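Local atomic coordinates of CEL61B (PDB entry 2VTC), a protein that oxidatively cleaves the glycosidic bonds of crystalline and amorphous polysaccharides such as cellulose, as a copper-dependent lytic monooxygenase that uses hydrogen peroxide or oxygen as cosubstrate. Residues P84-A93 with C198-S206; K129-I137 with A210-T218. All coordinates share one frame; numbering follows the deposited sequence.

Contact 1 of 2, residues P84-A93 with C198-S206; sequences PGAISATAAA and CVNIAVTGS
Ala-89 to Ala-92 run parallel to Ile-201 to Thr-204, paired one to one, the axes of the two short segments inclined at 38°, adding a parallel strand to the mainly antiparallel beta-sandwich of this AA9 monooxygenase. Ala-89 N and Ala-91 N donate to the carbonyls of Asn-200 and Ala-202, Ala-202 N and Thr-204 N answer to those of Ala-89 and Ala-91, and Ala-93 N on Thr-204 O extends the ladder. On the buried face Ala-91 CB meets Ile-201 CG2 at 3.8 Å; methyl groups suit Ala-89 and Ala-91, which pack on Ile-28 of strand 22-28. From within its strand, Asn-200, its CG beside the backbone N (chi1 -65°), carries its amide over to the loop that leads into strand 89-92, where ND2 donates within the amide plane to Ile-87 O at 3.0 Å, almost straight at 175° though from above the carbonyl plane. OD1 takes Trp-56 NE1, so both ends of this buried amide are used. A beta carbon on Gly-85 would stand 3.3 Å from Asn-200 ND2, consistent with a glycine here. On the face of Thr-90, Ala-202 and Thr-204, one water links Thr-90 OG1 (2.8 Å) to Thr-204 OG1 (2.9 Å).

Contact 2 of 2, residues K129-I137 with A210-T218; sequences KNNLRWVKI and ALPAGTPAT
The guanidinium of Arg-133 has Pro-216 CD over one face, 3.9 Å from NH2, and Ala-213 O at its edge; the indole of Trp-134 meets Thr-215 O and Ala-217 N with its edge. A bend at chi3 (59°) folds the arginine back along the chain opposite, where NE donates to Ala-213 O (2.8 Å) almost in the guanidinium plane, and NH2 reaches Gly-214 O (3.0 Å) along a more bent, tilted line. Arginine suits this exposed place because one side chain grips two successive carbonyls of a turn. Next to this grip, Trp-134 and Thr-215 form an antiparallel hydrogen-bonded pair, Trp-134 N to Thr-215 O at 2.8 Å. Gly-214 has positive phi, and a beta carbon there would clash with Trp-134 O. Ala-217 CB touches Trp-134 NE1 at 3.5 Å, while NE1 donates to a water (2.9 Å) that also receives Ala-217 N and donates to Leu-132 O. Replacing Trp-134 with alanine would probably leave that water without one of its donors and open a gap beside Ala-217. Val-135 and Leu-211 pass in opposite directions, CG2 of the valine 3.8 Å from CG of the leucine. The short, weakly bonded strand 215-216 thus lies along strand 133-143, while Trp-134 packs against Val-118 of strand 113-119, Val-175 of strand 172-182 and Val-77 of helix 75-78.

Overall arrangement
Contacts 1 and 2 belong to one mixed sheet, their centres about 16 Å apart, and are joined by a path of paired strands: 89-92, 193-204, 172-182, 113-119, 133-143 and 215-216. The chain leaves contact 1 at Ser-206 and enters contact 2 at Ala-210, so a short connection carries it from one region of the sheet to the other. They touch directly where Cys-198 SG, disulfide-bonded to Cys-78, packs 4.3 Å from Trp-134 CH2. Neither contact holds the metal site, occupied here by nickel and built from His-20, His-108 and Tyr-195. Tyr-195 nevertheless lies on strand 193-204, three residues before Cys-198, so contact 1, itself away from the site, shares a strand with a metal ligand.

Contact 1 of 2, residues P84-A93 with C198-S206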
loop_
_atom_site.group_PDB
_atom_site.type_symbol
_atom_site.label_atom_id
_atom_site.label_comp_id
_atom_site.label_asym_id
_atom_site.label_seq_id
_atom_site.Cartn_x
_atom_site.Cartn_y
_atom_site.Cartn_z
ATOM N N PRO A 84 -3.413 -8.009 11.133
ATOM C CA PRO A 84 -4.669 -7.539 10.554
ATOM C C PRO A 84 -5.473 -6.619 11.489
ATOM O O PRO A 84 -5.474 -6.804 12.723
ATOM C CB PRO A 84 -5.440 -8.841 10.266
ATOM C CG PRO A 84 -4.406 -9.875 10.164
ATOM C CD PRO A 84 -3.277 -9.478 11.072
ATOM N N GLY A 85 -6.144 -5.628 10.908
ATOM C CA GLY A 85 -7.093 -4.800 11.649
ATOM C C GLY A 85 -8.164 -5.706 12.250
ATOM O O GLY A 85 -8.485 -6.750 11.667
ATOM N N ALA A 86 -8.709 -5.284 13.388
ATOM C CA ALA A 86 -9.640 -6.118 14.161
ATOM C C ALA A 86 -11.039 -6.117 13.547
ATOM O O ALA A 86 -11.895 -6.957 13.913
ATOM C CB ALA A 86 -9.677 -5.664 15.627
ATOM N N ILE A 87 -11.285 -5.191 12.617
ATOM C CA ILE A 87 -12.547 -5.131 11.860
ATOM C C ILE A 87 -12.250 -4.905 10.381
ATOM O O ILE A 87 -11.087 -4.723 10.007
ATOM C CB ILE A 87 -13.508 -4.013 12.370
ATOM C CG1 ILE A 87 -12.900 -2.604 12.125
ATOM C CG2 ILE A 87 -13.868 -4.244 13.857
ATOM C CD1 ILE A 87 -13.840 -1.436 12.353
ATOM N N SER A 88 -13.291 -4.922 9.551
ATOM C CA SER A 88 -13.168 -4.627 8.121
ATOM C C SER A 88 -14.089 -3.483 7.688
ATOM O O SER A 88 -15.221 -3.371 8.171
ATOM C CB SER A 88 -13.493 -5.887 7.308
ATOM O OG SER A 88 -13.297 -5.702 5.905
ATOM N N ALA A 89 -13.600 -2.638 6.776
ATOM C CA ALA A 89 -14.445 -1.688 6.061
ATOM C C ALA A 89 -15.177 -2.457 4.961
ATOM O O ALA A 89 -15.011 -3.687 4.827
ATOM C CB ALA A 89 -13.597 -0.562 5.465
ATOM N N THR A 90 -16.010 -1.757 4.197
ATOM C CA THR A 90 -16.744 -2.401 3.101
ATOM C C THR A 90 -17.040 -1.429 1.969
ATOM O O THR A 90 -17.186 -0.213 2.197
ATOM C CB THR A 90 -18.073 -3.071 3.600
ATOM O OG1 THR A 90 -18.656 -3.865 2.550
ATOM C CG2 THR A 90 -19.060 -2.030 4.074
ATOM N N ALA A 91 -17.125 -1.960 0.748
ATOM C CA ALA A 91 -17.216 -1.125 -0.443
ATOM C C ALA A 91 -17.787 -1.920 -1.597
ATOM O O ALA A 91 -17.486 -3.108 -1.752
ATOM C CB ALA A 91 -15.820 -0.583 -0.824
ATOM N N ALA A 92 -18.631 -1.281 -2.399
ATOM C CA ALA A 92 -19.104 -1.899 -3.644
ATOM C C ALA A 92 -17.988 -1.924 -4.691
ATOM O O ALA A 92 -17.191 -0.982 -4.777
ATOM C CB ALA A 92 -20.328 -1.145 -4.178
ATOM N N ALA A 93 -17.916 -2.999 -5.477
ATOM C CA ALA A 93 -16.967 -3.053 -6.582
ATOM C C ALA A 93 -17.211 -1.836 -7.461
ATOM O O ALA A 93 -18.368 -1.450 -7.685
ATOM C CB ALA A 93 -17.121 -4.345 -7.372
ATOM N N CYS A 198 -1.547 -1.671 4.707
ATOM C CA CYS A 198 -2.685 -2.555 4.442
ATOM C C CYS A 198 -3.968 -2.136 5.162
ATOM O O CYS A 198 -3.939 -1.687 6.322
ATOM C CB CYS A 198 -2.298 -3.987 4.826
ATOM S SG CYS A 198 -1.037 -4.704 3.809
ATOM N N VAL A 199 -5.094 -2.305 4.467
ATOM C CA VAL A 199 -6.438 -2.034 5.029
ATOM C C VAL A 199 -7.405 -3.186 4.671
ATOM O O VAL A 199 -7.379 -3.686 3.551
ATOM C CB VAL A 199 -7.028 -0.671 4.571
ATOM C CG1 VAL A 199 -6.091 0.492 4.956
ATOM C CG2 VAL A 199 -7.284 -0.666 3.064
ATOM N N ASN A 200 -8.228 -3.617 5.635
ATOM C CA ASN A 200 -9.258 -4.631 5.368
ATOM C C ASN A 200 -10.437 -3.935 4.723
ATOM O O ASN A 200 -11.026 -3.036 5.324
ATOM C CB ASN A 200 -9.734 -5.272 6.688
ATOM C CG ASN A 200 -8.657 -6.069 7.399
ATOM O OD1 ASN A 200 -7.723 -6.593 6.792
ATOM N ND2 ASN A 200 -8.804 -6.174 8.733
ATOM N N ILE A 201 -10.757 -4.314 3.495
ATOM C CA ILE A 201 -11.973 -3.834 2.840
ATOM C C ILE A 201 -12.720 -4.987 2.144
ATOM O O ILE A 201 -12.267 -5.538 1.129
ATOM C CB ILE A 201 -11.724 -2.694 1.808
ATOM C CG1 ILE A 201 -10.914 -1.543 2.410
ATOM C CG2 ILE A 201 -13.080 -2.175 1.284
ATOM C CD1 ILE A 201 -10.384 -0.555 1.339
ATOM N N ALA A 202 -13.861 -5.358 2.704
ATOM C CA ALA A 202 -14.685 -6.352 2.048
ATOM C C ALA A 202 -15.362 -5.693 0.852
ATOM O O ALA A 202 -15.638 -4.481 0.878
ATOM C CB ALA A 202 -15.710 -6.911 3.024
ATOM N N VAL A 203 -15.623 -6.494 -0.184
ATOM C CA VAL A 203 -16.213 -6.023 -1.425
ATOM C C VAL A 203 -17.592 -6.661 -1.625
ATOM O O VAL A 203 -17.774 -7.861 -1.386
ATOM C CB VAL A 203 -15.257 -6.304 -2.610
ATOM C CG1 VAL A 203 -15.927 -6.059 -3.976
ATOM C CG2 VAL A 203 -13.994 -5.426 -2.477
ATOM N N THR A 204 -18.545 -5.823 -2.034
ATOM C CA THR A 204 -19.934 -6.213 -2.299
ATOM C C THR A 204 -20.278 -5.875 -3.748
ATOM O O THR A 204 -19.446 -5.346 -4.495
ATOM C CB THR A 204 -20.895 -5.428 -1.380
ATOM O OG1 THR A 204 -20.754 -4.016 -1.617
ATOM C CG2 THR A 204 -20.597 -5.719 0.094
ATOM N N GLY A 205 -21.518 -6.147 -4.150
ATOM C CA GLY A 205 -22.010 -5.627 -5.429
ATOM C C GLY A 205 -22.142 -6.645 -6.537
ATOM O O GLY A 205 -22.417 -7.823 -6.285
ATOM N N SER A 206 -21.921 -6.179 -7.766
ATOM C CA SER A 206 -22.313 -6.924 -8.966
ATOM C C SER A 206 -21.160 -7.494 -9.800
ATOM O O SER A 206 -21.376 -7.999 -10.905
ATOM C CB SER A 206 -23.177 -6.020 -9.851
ATOM O OG SER A 206 -22.429 -4.866 -10.209
HETATM O O HOH W 1 -20.510 -2.635 0.899
HETATM O O HOH W 2 -20.738 -3.149 -7.719
#

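Contact 2 of 2, residues K129-I137 with A210-T218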
loop_
_atom_site.group_PDB
_atom_site.type_symbol
_atom_site.label_atom_id
_atom_site.label_comp_id
_atom_site.label_asym_id
_atom_site.label_seq_id
_atom_site.Cartn_x
_atom_site.Cartn_y
_atom_site.Cartn_z
ATOM N N LYS A 129 -1.118 -13.462 7.222
ATOM C CA LYS A 129 -0.635 -12.537 6.174
ATOM C C LYS A 129 0.339 -13.181 5.181
ATOM O O LYS A 129 0.401 -12.795 4.012
ATOM C CB LYS A 129 0.001 -11.289 6.811
ATOM C CG LYS A 129 1.354 -11.504 7.483
ATOM C CD LYS A 129 1.768 -10.197 8.195
ATOM C CE LYS A 129 3.146 -10.350 8.787
ATOM N NZ LYS A 129 3.550 -9.089 9.473
ATOM N N ASN A 130 1.094 -14.172 5.647
ATOM C CA ASN A 130 2.118 -14.794 4.817
ATOM C C ASN A 130 1.546 -15.664 3.683
ATOM O O ASN A 130 2.262 -16.020 2.731
ATOM C CB ASN A 130 3.088 -15.572 5.712
ATOM C CG ASN A 130 3.752 -14.678 6.755
ATOM O OD1 ASN A 130 3.742 -14.982 7.963
ATOM N ND2 ASN A 130 4.304 -13.565 6.306
ATOM N N ASN A 131 0.254 -15.982 3.780
ATOM C CA ASN A 131 -0.410 -16.764 2.729
ATOM C C ASN A 131 -1.170 -15.908 1.731
ATOM O O ASN A 131 -1.763 -16.425 0.781
ATOM C CB ASN A 131 -1.352 -17.806 3.351
ATOM C CG ASN A 131 -0.612 -18.866 4.113
ATOM O OD1 ASN A 131 0.576 -19.101 3.888
ATOM N ND2 ASN A 131 -1.307 -19.514 5.028
ATOM N N LEU A 132 -1.159 -14.590 1.943
ATOM C CA LEU A 132 -1.843 -13.674 1.023
ATOM C C LEU A 132 -1.107 -13.605 -0.317
ATOM O O LEU A 132 0.126 -13.621 -0.360
ATOM C CB LEU A 132 -1.986 -12.282 1.638
ATOM C CG LEU A 132 -2.933 -12.169 2.838
ATOM C CD1 LEU A 132 -2.842 -10.790 3.469
ATOM C CD2 LEU A 132 -4.393 -12.483 2.426
ATOM N N ARG A 133 -1.879 -13.552 -1.401
ATOM C CA ARG A 133 -1.317 -13.466 -2.764
ATOM C C ARG A 133 -1.876 -12.228 -3.440
ATOM O O ARG A 133 -3.077 -12.032 -3.497
ATOM C CB ARG A 133 -1.606 -14.736 -3.595
ATOM C CG ARG A 133 -1.150 -16.051 -2.914
ATOM C CD ARG A 133 -1.451 -17.308 -3.767
ATOM N NE ARG A 133 -0.774 -17.186 -5.051
ATOM C CZ ARG A 133 0.458 -17.630 -5.295
ATOM N NH1 ARG A 133 1.115 -18.316 -4.368
ATOM N NH2 ARG A 133 1.013 -17.418 -6.480
ATOM N N TRP A 134 -0.987 -11.358 -3.928
ATOM C CA TRP A 134 -1.369 -10.016 -4.313
ATOM C C TRP A 134 -1.500 -9.820 -5.809
ATOM O O TRP A 134 -0.713 -10.351 -6.586
ATOM C CB TRP A 134 -0.282 -9.063 -3.786
ATOM C CG TRP A 134 -0.169 -9.179 -2.310
ATOM C CD1 TRP A 134 0.748 -9.926 -1.608
ATOM C CD2 TRP A 134 -1.002 -8.545 -1.340
ATOM N NE1 TRP A 134 0.526 -9.812 -0.255
ATOM C CE2 TRP A 134 -0.531 -8.955 -0.057
ATOM C CE3 TRP A 134 -2.123 -7.695 -1.419
ATOM C CZ2 TRP A 134 -1.133 -8.534 1.134
ATOM C CZ3 TRP A 134 -2.721 -7.273 -0.217
ATOM C CH2 TRP A 134 -2.215 -7.704 1.038
ATOM N N VAL A 135 -2.519 -9.044 -6.183
ATOM C CA VAL A 135 -2.782 -8.694 -7.566
ATOM C C VAL A 135 -2.714 -7.173 -7.721
ATOM O O VAL A 135 -3.395 -6.467 -7.013
ATOM C CB VAL A 135 -4.186 -9.220 -7.974
ATOM C CG1 VAL A 135 -4.559 -8.777 -9.364
ATOM C CG2 VAL A 135 -4.204 -10.757 -7.886
ATOM N N LYS A 136 -1.874 -6.688 -8.640
ATOM C CA LYS A 136 -1.741 -5.229 -8.836
ATOM C C LYS A 136 -3.000 -4.640 -9.474
ATOM O O LYS A 136 -3.425 -5.106 -10.532
ATOM C CB LYS A 136 -0.532 -4.925 -9.715
ATOM C CG LYS A 136 -0.238 -3.414 -9.850
ATOM C CD LYS A 136 0.922 -3.165 -10.807
ATOM C CE LYS A 136 2.290 -3.212 -10.099
ATOM N NZ LYS A 136 3.434 -3.193 -11.079
ATOM N N ILE A 137 -3.579 -3.620 -8.841
ATOM C CA ILE A 137 -4.779 -2.958 -9.384
ATOM C C ILE A 137 -4.581 -1.470 -9.717
ATOM O O ILE A 137 -5.475 -0.832 -10.292
ATOM C CB ILE A 137 -6.024 -3.141 -8.458
ATOM C CG1 ILE A 137 -5.792 -2.509 -7.071
ATOM C CG2 ILE A 137 -6.383 -4.635 -8.375
ATOM C CD1 ILE A 137 -7.051 -2.166 -6.312
ATOM N N ALA A 210 -13.355 -13.714 -10.304
ATOM C CA ALA A 210 -12.451 -14.092 -9.224
ATOM C C ALA A 210 -11.094 -13.419 -9.422
ATOM O O ALA A 210 -10.645 -13.201 -10.554
ATOM C CB ALA A 210 -12.270 -15.609 -9.176
ATOM N N LEU A 211 -10.426 -13.114 -8.315
ATOM C CA LEU A 211 -9.047 -12.636 -8.376
ATOM C C LEU A 211 -8.154 -13.779 -8.885
ATOM O O LEU A 211 -8.317 -14.928 -8.448
ATOM C CB LEU A 211 -8.626 -12.197 -6.971
ATOM C CG LEU A 211 -7.767 -10.968 -6.677
ATOM C CD1 LEU A 211 -8.230 -9.714 -7.403
ATOM C CD2 LEU A 211 -7.695 -10.756 -5.167
ATOM N N PRO A 212 -7.209 -13.491 -9.813
ATOM C CA PRO A 212 -6.323 -14.583 -10.235
ATOM C C PRO A 212 -5.248 -14.911 -9.193
ATOM O O PRO A 212 -5.242 -14.325 -8.113
ATOM C CB PRO A 212 -5.680 -14.044 -11.508
ATOM C CG PRO A 212 -5.621 -12.570 -11.254
ATOM C CD PRO A 212 -6.897 -12.232 -10.512
ATOM N N ALA A 213 -4.359 -15.837 -9.535
ATOM C CA ALA A 213 -3.452 -16.453 -8.574
ATOM C C ALA A 213 -2.575 -15.405 -7.847
ATOM O O ALA A 213 -2.306 -15.530 -6.653
ATOM C CB ALA A 213 -2.584 -17.503 -9.268
ATOM N N GLY A 214 -2.175 -14.366 -8.566
ATOM C CA GLY A 214 -1.381 -13.292 -7.941
ATOM C C GLY A 214 -0.008 -13.758 -7.468
ATOM O O GLY A 214 0.479 -14.832 -7.870
ATOM N N THR A 215 0.604 -12.958 -6.585
ATOM C CA THR A 215 2.025 -13.068 -6.233
ATOM C C THR A 215 2.229 -12.880 -4.711
ATOM O O THR A 215 1.737 -11.907 -4.145
ATOM C CB THR A 215 2.813 -11.911 -6.987
ATOM O OG1 THR A 215 2.509 -11.963 -8.386
ATOM C CG2 THR A 215 4.317 -12.035 -6.776
ATOM N N PRO A 216 2.956 -13.808 -4.043
ATOM C CA PRO A 216 3.303 -13.590 -2.627
ATOM C C PRO A 216 4.053 -12.257 -2.468
ATOM O O PRO A 216 4.828 -11.905 -3.364
ATOM C CB PRO A 216 4.239 -14.764 -2.315
ATOM C CG PRO A 216 3.807 -15.856 -3.291
ATOM C CD PRO A 216 3.515 -15.074 -4.561
ATOM N N ALA A 217 3.823 -11.525 -1.376
ATOM C CA ALA A 217 4.476 -10.189 -1.249
ATOM C C ALA A 217 5.992 -10.304 -1.303
ATOM O O ALA A 217 6.673 -9.375 -1.772
ATOM C CB ALA A 217 4.021 -9.439 -0.000
ATOM N N THR A 218 6.513 -11.445 -0.840
ATOM C CA THR A 218 7.956 -11.710 -0.768
ATOM C C THR A 218 8.577 -12.003 -2.146
ATOM O O THR A 218 9.793 -12.185 -2.262
ATOM C CB THR A 218 8.245 -12.859 0.219
ATOM O OG1 THR A 218 7.481 -14.009 -0.167
ATOM C CG2 THR A 218 7.861 -12.442 1.622
HETATM O O HOH W 3 1.896 -12.129 0.943
HETATM O O HOH W 4 0.352 -10.731 -9.211
#